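Local coordinates for protein peptide synthase (Silicibacter pomeroyi DSS-3, PDB 2QTP) that is of unknown function but adopts a novel variant of the Bacillus chorismate mutase fold and may have a role in amino-acid metabolism, at residues 32-37 / 60-65; 49-54 / 96-101; 129-134 / 164-169. All blocks are in the same frame, centred on the assembly; numbering follows the deposited sequence.

Interaction 1 (32-37 / 60-65); sequences AVAVIE and ALLGER
Of residues 60-65, L62 carries most of the contact with strand segment 32-37. Its CB points at the strand, its CG is anti to the carbonyl carbon and beside the backbone N (chi1 -60°), and the extended chi2 carries both methyls across the strand backbone between A32 and A34. CD2 lies over the middle of the A32-A34 backbone, 3.8 Å from V33 C, between the two alanine methyls: L62 CD2 is 3.8 Å from A32 CB and 4.0 Å from A34 CB. The CD1 branch lies beside the backbone, 3.8 Å from A32 O. A32 works in the reverse direction. Its CB is directed at the helix, 3.4 Å from L62 O and 3.8 Å from R65 CB, so it rests between residues three apart on the helix. R65 adds just its CB here; its chain, bent at chi2 and chi3, leads away from the strand. With alanines facing the helix, the segment axes approach to 7.7 Å, their directions 144° apart. An alanine in place of L62 removes CG, CD1 and CD2 and with them the contacts to A32 and A34, which would probably loosen the seating of the helix on the strand. V33 turns its side chain to the other face of the sheet, onto M164, A166 and F11. On the helix side A32 also touches C66, A34 touches L58, and L62 reaches V167 on strand 162-171. Strand 21-37 is hydrogen-bonded to that strand and, through V33 and V35, to strand 5-15, so the helix covers one face of the sheet.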
loop_
_atom_site.group_PDB
_atom_site.type_symbol
_atom_site.label_atom_id
_atom_site.label_comp_id
_atom_site.label_asym_id
_atom_site.label_seq_id
_atom_site.Cartn_x
_atom_site.Cartn_y
_atom_site.Cartn_z
ATOM N N ALA A 32 4.978 2.675 -0.849
ATOM C CA ALA A 32 5.582 1.609 -1.654
ATOM C C ALA A 32 4.441 0.642 -2.030
ATOM O O ALA A 32 3.612 0.290 -1.182
ATOM C CB ALA A 32 6.722 0.887 -0.871
ATOM N N VAL A 33 4.410 0.251 -3.303
ATOM C CA VAL A 33 3.354 -0.568 -3.887
ATOM C C VAL A 33 3.959 -1.788 -4.604
ATOM O O VAL A 33 5.001 -1.669 -5.282
ATOM C CB VAL A 33 2.538 0.261 -4.927
ATOM C CG1 VAL A 33 1.466 -0.566 -5.529
ATOM C CG2 VAL A 33 1.959 1.475 -4.259
ATOM N N ALA A 34 3.325 -2.952 -4.419
ATOM C CA ALA A 34 3.709 -4.204 -5.122
ATOM C C ALA A 34 2.508 -4.725 -5.862
ATOM O O ALA A 34 1.380 -4.650 -5.370
ATOM C CB ALA A 34 4.240 -5.271 -4.170
ATOM N N VAL A 35 2.757 -5.188 -7.080
ATOM C CA VAL A 35 1.746 -5.840 -7.901
ATOM C C VAL A 35 2.093 -7.319 -7.938
ATOM O O VAL A 35 3.158 -7.707 -8.412
ATOM C CB VAL A 35 1.661 -5.242 -9.320
ATOM C CG1 VAL A 35 0.561 -5.938 -10.155
ATOM C CG2 VAL A 35 1.451 -3.704 -9.238
ATOM N N ILE A 36 1.194 -8.151 -7.410
ATOM C CA ILE A 36 1.425 -9.589 -7.391
ATOM C C ILE A 36 0.295 -10.340 -8.064
ATOM O O ILE A 36 -0.785 -9.823 -8.179
ATOM C CB ILE A 36 1.556 -10.127 -5.939
ATOM C CG1 ILE A 36 0.279 -9.827 -5.143
ATOM C CG2 ILE A 36 2.774 -9.521 -5.251
ATOM C CD1 ILE A 36 0.060 -10.714 -3.951
ATOM N N GLU A 37 0.564 -11.567 -8.492
ATOM C CA GLU A 37 -0.455 -12.467 -8.993
ATOM C C GLU A 37 -1.290 -12.963 -7.815
ATOM O O GLU A 37 -0.751 -13.295 -6.764
ATOM C CB GLU A 37 0.192 -13.645 -9.736
ATOM C CG GLU A 37 -0.818 -14.686 -10.276
ATOM C CD GLU A 37 -0.146 -15.901 -10.942
ATOM O OE1 GLU A 37 0.491 -15.715 -12.009
ATOM O OE2 GLU A 37 -0.267 -17.027 -10.390
ATOM N N ALA A 60 6.453 -6.098 5.303
ATOM C CA ALA A 60 7.822 -5.889 5.717
ATOM C C ALA A 60 8.628 -5.280 4.566
ATOM O O ALA A 60 9.360 -4.320 4.758
ATOM C CB ALA A 60 8.440 -7.222 6.166
ATOM N N LEU A 61 8.496 -5.853 3.378
ATOM C CA LEU A 61 9.234 -5.399 2.218
ATOM C C LEU A 61 8.890 -3.944 1.849
ATOM O O LEU A 61 9.786 -3.117 1.655
ATOM C CB LEU A 61 8.955 -6.315 1.013
ATOM C CG LEU A 61 9.483 -5.805 -0.348
ATOM C CD1 LEU A 61 11.010 -5.793 -0.373
ATOM C CD2 LEU A 61 8.955 -6.666 -1.453
ATOM N N LEU A 62 7.596 -3.653 1.761
ATOM C CA LEU A 62 7.121 -2.332 1.367
ATOM C C LEU A 62 7.354 -1.303 2.471
ATOM O O LEU A 62 7.697 -0.138 2.193
ATOM C CB LEU A 62 5.649 -2.388 0.932
ATOM C CG LEU A 62 5.281 -3.285 -0.260
ATOM C CD1 LEU A 62 3.720 -3.470 -0.482
ATOM C CD2 LEU A 62 5.980 -2.825 -1.551
ATOM N N GLY A 63 7.216 -1.717 3.727
ATOM C CA GLY A 63 7.530 -0.808 4.840
ATOM C C GLY A 63 9.001 -0.370 4.838
ATOM O O GLY A 63 9.309 0.774 5.112
ATOM N N GLU A 64 9.894 -1.300 4.523
ATOM C CA GLU A 64 11.322 -1.041 4.411
ATOM C C GLU A 64 11.615 -0.131 3.215
ATOM O O GLU A 64 12.464 0.752 3.322
ATOM C CB GLU A 64 12.101 -2.360 4.276
ATOM C CG GLU A 64 13.600 -2.211 3.874
ATOM C CD GLU A 64 14.479 -1.577 4.968
ATOM O OE1 GLU A 64 14.156 -1.738 6.169
ATOM O OE2 GLU A 64 15.510 -0.933 4.634
ATOM N N ARG A 65 10.939 -0.345 2.085
ATOM C CA ARG A 65 11.130 0.536 0.924
ATOM C C ARG A 65 10.728 1.963 1.259
ATOM O O ARG A 65 11.411 2.915 0.863
ATOM C CB ARG A 65 10.366 0.050 -0.319
ATOM C CG ARG A 65 10.818 -1.310 -0.858
ATOM C CD ARG A 65 12.300 -1.364 -1.289
ATOM N NE ARG A 65 12.543 -0.425 -2.379
ATOM C CZ ARG A 65 12.499 -0.714 -3.685
ATOM N NH1 ARG A 65 12.265 -1.956 -4.125
ATOM N NH2 ARG A 65 12.717 0.270 -4.561
#

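Interaction 2 (49-54 / 96-101)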
loop_
_atom_site.group_PDB
_atom_site.type_symbol
_atom_site.label_atom_id
_atom_site.label_comp_id
_atom_site.label_asym_id
_atom_site.label_seq_id
_atom_site.Cartn_x
_atom_site.Cartn_y
_atom_site.Cartn_z
ATOM N N THR A 49 -4.812 -18.686 3.843
ATOM C CA THR A 49 -3.511 -18.703 4.497
ATOM C C THR A 49 -2.413 -18.185 3.573
ATOM O O THR A 49 -1.591 -17.360 3.972
ATOM C CB THR A 49 -3.197 -20.148 4.973
ATOM O OG1 THR A 49 -4.145 -20.507 5.980
ATOM C CG2 THR A 49 -1.751 -20.324 5.529
ATOM N N GLU A 50 -2.413 -18.668 2.337
ATOM C CA GLU A 50 -1.358 -18.348 1.401
ATOM C C GLU A 50 -1.271 -16.831 1.170
ATOM O O GLU A 50 -0.177 -16.282 1.083
ATOM C CB GLU A 50 -1.583 -19.105 0.079
ATOM C CG GLU A 50 -0.424 -18.969 -0.904
ATOM C CD GLU A 50 -0.702 -19.514 -2.312
ATOM O OE1 GLU A 50 -1.567 -20.416 -2.492
ATOM O OE2 GLU A 50 -0.013 -19.012 -3.232
ATOM N N LEU A 51 -2.410 -16.145 1.110
ATOM C CA LEU A 51 -2.376 -14.689 0.979
ATOM C C LEU A 51 -1.956 -13.967 2.269
ATOM O O LEU A 51 -1.379 -12.903 2.169
ATOM C CB LEU A 51 -3.689 -14.116 0.447
ATOM C CG LEU A 51 -3.939 -14.192 -1.067
ATOM C CD1 LEU A 51 -5.310 -13.629 -1.391
ATOM C CD2 LEU A 51 -2.896 -13.490 -1.894
HETATM N N MSE A 52 -2.263 -14.522 3.458
HETATM C CA MSE A 52 -1.847 -13.918 4.712
HETATM C C MSE A 52 -0.336 -14.023 4.862
HETATM O O MSE A 52 0.307 -13.061 5.281
HETATM C CB MSE A 52 -2.534 -14.557 5.932
HETATM C CG MSE A 52 -4.070 -14.498 5.934
HETATM SE SE MSE A 52 -4.882 -15.040 7.557
HETATM C CE MSE A 52 -6.712 -14.702 6.943
ATOM N N ASP A 53 0.220 -15.189 4.538
ATOM C CA ASP A 53 1.672 -15.388 4.583
ATOM C C ASP A 53 2.363 -14.466 3.591
ATOM O O ASP A 53 3.344 -13.836 3.931
ATOM C CB ASP A 53 2.040 -16.837 4.290
ATOM C CG ASP A 53 1.594 -17.797 5.379
ATOM O OD1 ASP A 53 1.321 -17.381 6.524
ATOM O OD2 ASP A 53 1.504 -18.988 5.062
ATOM N N THR A 54 1.825 -14.333 2.382
ATOM C CA THR A 54 2.391 -13.383 1.366
ATOM C C THR A 54 2.298 -11.912 1.832
ATOM O O THR A 54 3.216 -11.135 1.671
ATOM C CB THR A 54 1.683 -13.544 -0.013
ATOM O OG1 THR A 54 1.909 -14.869 -0.484
ATOM C CG2 THR A 54 2.208 -12.582 -1.053
ATOM N N ALA A 96 -8.570 -8.418 2.134
ATOM C CA ALA A 96 -8.579 -8.583 3.592
ATOM C C ALA A 96 -7.444 -9.488 4.085
ATOM O O ALA A 96 -6.747 -9.153 5.048
ATOM C CB ALA A 96 -9.901 -9.097 4.055
ATOM N N ALA A 97 -7.268 -10.631 3.419
ATOM C CA ALA A 97 -6.288 -11.627 3.811
ATOM C C ALA A 97 -4.904 -11.060 3.674
ATOM O O ALA A 97 -4.077 -11.170 4.573
ATOM C CB ALA A 97 -6.436 -12.913 2.961
ATOM N N ILE A 98 -4.638 -10.470 2.516
ATOM C CA ILE A 98 -3.325 -9.884 2.273
ATOM C C ILE A 98 -2.983 -8.786 3.320
ATOM O O ILE A 98 -1.854 -8.699 3.751
ATOM C CB ILE A 98 -3.117 -9.476 0.747
ATOM C CG1 ILE A 98 -1.790 -10.064 0.249
ATOM C CG2 ILE A 98 -3.201 -8.018 0.570
ATOM C CD1 ILE A 98 -1.429 -9.776 -1.134
ATOM N N LEU A 99 -3.969 -8.075 3.840
ATOM C CA LEU A 99 -3.771 -7.018 4.842
ATOM C C LEU A 99 -3.872 -7.455 6.300
ATOM O O LEU A 99 -3.723 -6.638 7.214
ATOM C CB LEU A 99 -4.855 -5.927 4.632
ATOM C CG LEU A 99 -4.806 -5.135 3.305
ATOM C CD1 LEU A 99 -6.018 -4.205 3.176
ATOM C CD2 LEU A 99 -3.469 -4.388 3.131
ATOM N N HIS A 100 -4.180 -8.720 6.517
ATOM C CA HIS A 100 -4.431 -9.257 7.864
ATOM C C HIS A 100 -3.249 -9.153 8.843
ATOM O O HIS A 100 -3.413 -8.631 9.935
ATOM C CB HIS A 100 -4.914 -10.699 7.737
ATOM C CG HIS A 100 -5.128 -11.374 9.045
ATOM N ND1 HIS A 100 -6.282 -11.219 9.776
ATOM C CD2 HIS A 100 -4.309 -12.161 9.786
ATOM C CE1 HIS A 100 -6.169 -11.895 10.909
ATOM N NE2 HIS A 100 -4.980 -12.472 10.944
ATOM N N PRO A 101 -2.057 -9.632 8.463
ATOM C CA PRO A 101 -0.942 -9.556 9.421
ATOM C C PRO A 101 -0.560 -8.166 9.820
ATOM O O PRO A 101 -0.622 -7.272 8.991
ATOM C CB PRO A 101 0.221 -10.202 8.653
ATOM C CG PRO A 101 -0.169 -10.163 7.240
ATOM C CD PRO A 101 -1.649 -10.320 7.231
#
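The N-terminal turns of helix 49-70 and the C-terminal end of helix 92-98 come together backbone to backbone at M52 and I98, whose CA atoms lie only 4.9 Å apart. In this tight part two CA-H...O contacts run in opposite directions: I98 CA is 3.6 Å from L51 O, and M52 CA is 3.5 Å from A97 O. The small A97 allows this closeness, its CB lying 3.9 Å from L51 CB and also meeting M52 CG. I98 leans over the carbonyl of L51, with CG1 3.5 Å from L51 O, while the I98 and L51 side chains cross obliquely, CD1 of I98 meeting CD2 of L51. The chi1 of I98, -129°, lies away from the usual staggered positions, which suggests some strain. P101 packs as closely on the next carbonyl, its CG 3.5 Å from M52 O. All three of L51, A97 and I98 are buried. The solvent side is looser. There the M52 chain, a selenomethionine extended beyond CG, runs out to the ring of H100, an exposed residue held with CG anti to its backbone N. The SE atom stands 4.1 Å from the ring centroid and 31° off the ring normal, an oblique approach rather than a centred one, and CE lies over the same ring toward its rim. The two helix ends lie over the face of the main sheet that helix 49-70 covers. L51 and I98 reach I163 on strand 162-171, I98 continues to V165, to A84 on strand 79-86 and to I36 on strand 21-37, and L51 is flanked by P39 and F40 of the loop before its helix.

Interaction 3 (129-134 / 164-169)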
loop_
_atom_site.group_PDB
_atom_site.type_symbol
_atom_site.label_atom_id
_atom_site.label_comp_id
_atom_site.label_asym_id
_atom_site.label_seq_id
_atom_site.Cartn_x
_atom_site.Cartn_y
_atom_site.Cartn_z
ATOM N N GLN A 129 -6.809 2.450 -11.789
ATOM C CA GLN A 129 -7.661 3.080 -10.801
ATOM C C GLN A 129 -6.849 3.460 -9.575
ATOM O O GLN A 129 -5.914 2.733 -9.145
ATOM C CB GLN A 129 -8.778 2.164 -10.327
ATOM C CG GLN A 129 -9.934 1.956 -11.252
ATOM C CD GLN A 129 -11.022 1.139 -10.564
ATOM O OE1 GLN A 129 -11.208 1.234 -9.348
ATOM N NE2 GLN A 129 -11.741 0.339 -11.331
ATOM N N VAL A 130 -7.246 4.590 -9.003
ATOM C CA VAL A 130 -6.605 5.166 -7.838
ATOM C C VAL A 130 -6.991 4.462 -6.539
ATOM O O VAL A 130 -8.159 4.175 -6.287
ATOM C CB VAL A 130 -6.898 6.702 -7.732
ATOM C CG1 VAL A 130 -6.416 7.229 -6.400
ATOM C CG2 VAL A 130 -6.285 7.466 -8.938
ATOM N N LEU A 131 -5.977 4.141 -5.735
ATOM C CA LEU A 131 -6.183 3.514 -4.423
ATOM C C LEU A 131 -5.775 4.560 -3.401
ATOM O O LEU A 131 -4.670 5.104 -3.466
ATOM C CB LEU A 131 -5.295 2.249 -4.266
ATOM C CG LEU A 131 -5.232 1.462 -2.961
ATOM C CD1 LEU A 131 -6.586 0.815 -2.588
ATOM C CD2 LEU A 131 -4.095 0.389 -3.088
ATOM N N ASP A 132 -6.664 4.832 -2.461
ATOM C CA ASP A 132 -6.384 5.769 -1.410
ATOM C C ASP A 132 -5.797 5.010 -0.224
ATOM O O ASP A 132 -6.429 4.099 0.299
ATOM C CB ASP A 132 -7.670 6.465 -1.013
ATOM C CG ASP A 132 -7.478 7.959 -0.743
ATOM O OD1 ASP A 132 -6.512 8.382 -0.021
ATOM O OD2 ASP A 132 -8.348 8.705 -1.262
ATOM N N VAL A 133 -4.563 5.332 0.155
ATOM C CA VAL A 133 -3.920 4.680 1.297
ATOM C C VAL A 133 -4.102 5.568 2.545
ATOM O O VAL A 133 -3.627 6.677 2.592
ATOM C CB VAL A 133 -2.439 4.416 1.047
ATOM C CG1 VAL A 133 -1.879 3.486 2.160
ATOM C CG2 VAL A 133 -2.238 3.836 -0.351
ATOM N N PRO A 134 -4.818 5.076 3.551
ATOM C CA PRO A 134 -5.030 5.861 4.759
ATOM C C PRO A 134 -3.739 6.055 5.581
ATOM O O PRO A 134 -2.802 5.268 5.467
ATOM C CB PRO A 134 -6.063 5.036 5.522
ATOM C CG PRO A 134 -5.948 3.696 5.001
ATOM C CD PRO A 134 -5.449 3.757 3.621
HETATM N N MSE A 164 -2.871 -5.315 -5.991
HETATM C CA MSE A 164 -1.964 -4.179 -5.827
HETATM C C MSE A 164 -2.007 -3.840 -4.331
HETATM O O MSE A 164 -3.053 -3.502 -3.784
HETATM C CB MSE A 164 -2.396 -2.990 -6.703
HETATM C CG MSE A 164 -1.412 -1.888 -6.758
HETATM SE SE MSE A 164 -1.813 -0.424 -7.882
HETATM C CE MSE A 164 -3.315 0.403 -6.870
ATOM N N VAL A 165 -0.882 -4.012 -3.658
ATOM C CA VAL A 165 -0.787 -3.808 -2.210
ATOM C C VAL A 165 0.115 -2.588 -1.940
ATOM O O VAL A 165 1.136 -2.467 -2.552
ATOM C CB VAL A 165 -0.146 -5.068 -1.578
ATOM C CG1 VAL A 165 -0.141 -4.961 -0.048
ATOM C CG2 VAL A 165 -0.875 -6.341 -2.095
ATOM N N ALA A 166 -0.257 -1.735 -0.999
ATOM C CA ALA A 166 0.470 -0.531 -0.663
ATOM C C ALA A 166 0.679 -0.358 0.845
ATOM O O ALA A 166 -0.194 -0.680 1.659
ATOM C CB ALA A 166 -0.276 0.719 -1.232
ATOM N N VAL A 167 1.863 0.152 1.200
ATOM C CA VAL A 167 2.195 0.591 2.562
ATOM C C VAL A 167 2.702 2.042 2.476
ATOM O O VAL A 167 3.531 2.376 1.608
ATOM C CB VAL A 167 3.262 -0.319 3.197
ATOM C CG1 VAL A 167 3.789 0.283 4.496
ATOM C CG2 VAL A 167 2.696 -1.787 3.386
ATOM N N ALA A 168 2.199 2.905 3.357
ATOM C CA ALA A 168 2.581 4.314 3.382
ATOM C C ALA A 168 3.079 4.684 4.774
ATOM O O ALA A 168 2.659 4.079 5.765
ATOM C CB ALA A 168 1.392 5.185 3.009
ATOM N N VAL A 169 3.975 5.668 4.813
ATOM C CA VAL A 169 4.581 6.214 6.014
ATOM C C VAL A 169 4.747 7.724 5.778
ATOM O O VAL A 169 4.959 8.154 4.641
ATOM C CB VAL A 169 5.982 5.562 6.287
ATOM C CG1 VAL A 169 6.565 6.057 7.592
ATOM C CG2 VAL A 169 5.877 4.024 6.333
#
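Apolar methyl contacts carry this buried meeting of strand 131-135 with strand 162-171. V133 straddles two alanines that are two residues apart on the facing strand. CG1, anti to the backbone N (chi1 -169°), comes within 3.8 Å of A168 CB, while CG2, beside the backbone N, stands 3.8 Å from A166 CB. A166 is met a second time from farther along: L131 CD2 lies 4.3 Å from A166 CB. The selenomethionine contact lies at the other end of the pair. M164 keeps CG anti to its backbone N and is extended as far as SE, then turned at chi3 (70°), which brings CE to L131. The two side chains meet tip to tip, M164 CE being 3.8 Å from L131 CB and 3.9 Å from L131 CD2. L131 itself has CG anti to its backbone N, which carries CD2 to both M164 CE and A166 CB. Main-chain hydrogen bonding is directed within the two sheets and not between these strands. L131 pairs with V152 and V133 with I150 across the small antiparallel sheet, while M164 pairs with M85 and A166 with S83 in the large mixed one. A side-chain hydrogen bond joins the two layers nearby, between S83 OG of strand 79-86 and D132 O. The contact is thus face-to-face beta-sheet packing, in which alternate residues of each strand point inward. The segment axes are 42° apart in direction and approach to 7.4 Å, a close spacing that A166 and A168 permit because neither has more than a methyl to interpose. This lays the two-stranded sheet 131-135/148-152 over one face of the main sheet, within the reported variant of the chorismate mutase fold.

All three contacts converge on the main sheet. Strands 21-37 and 162-171 are neighbours in it, so interactions 1 and 3, with centres about 10 Å apart, are tied by probable hydrogen bonds: A32 N lies 2.9 Å from V167 O, and V165 N 2.9 Å from A34 O. Interaction 1 covers one face with the helix and interaction 3 the opposite face, where V33 CG1 packs 3.4 Å from M164 CG. Interaction 2 shares helix 49-70 with interaction 1, centres about 13 Å apart, and I98 CD1 joins the others, 3.3 Å from I36 CD1 and 3.6 Å from V165 CG2. No active site is established for this protein.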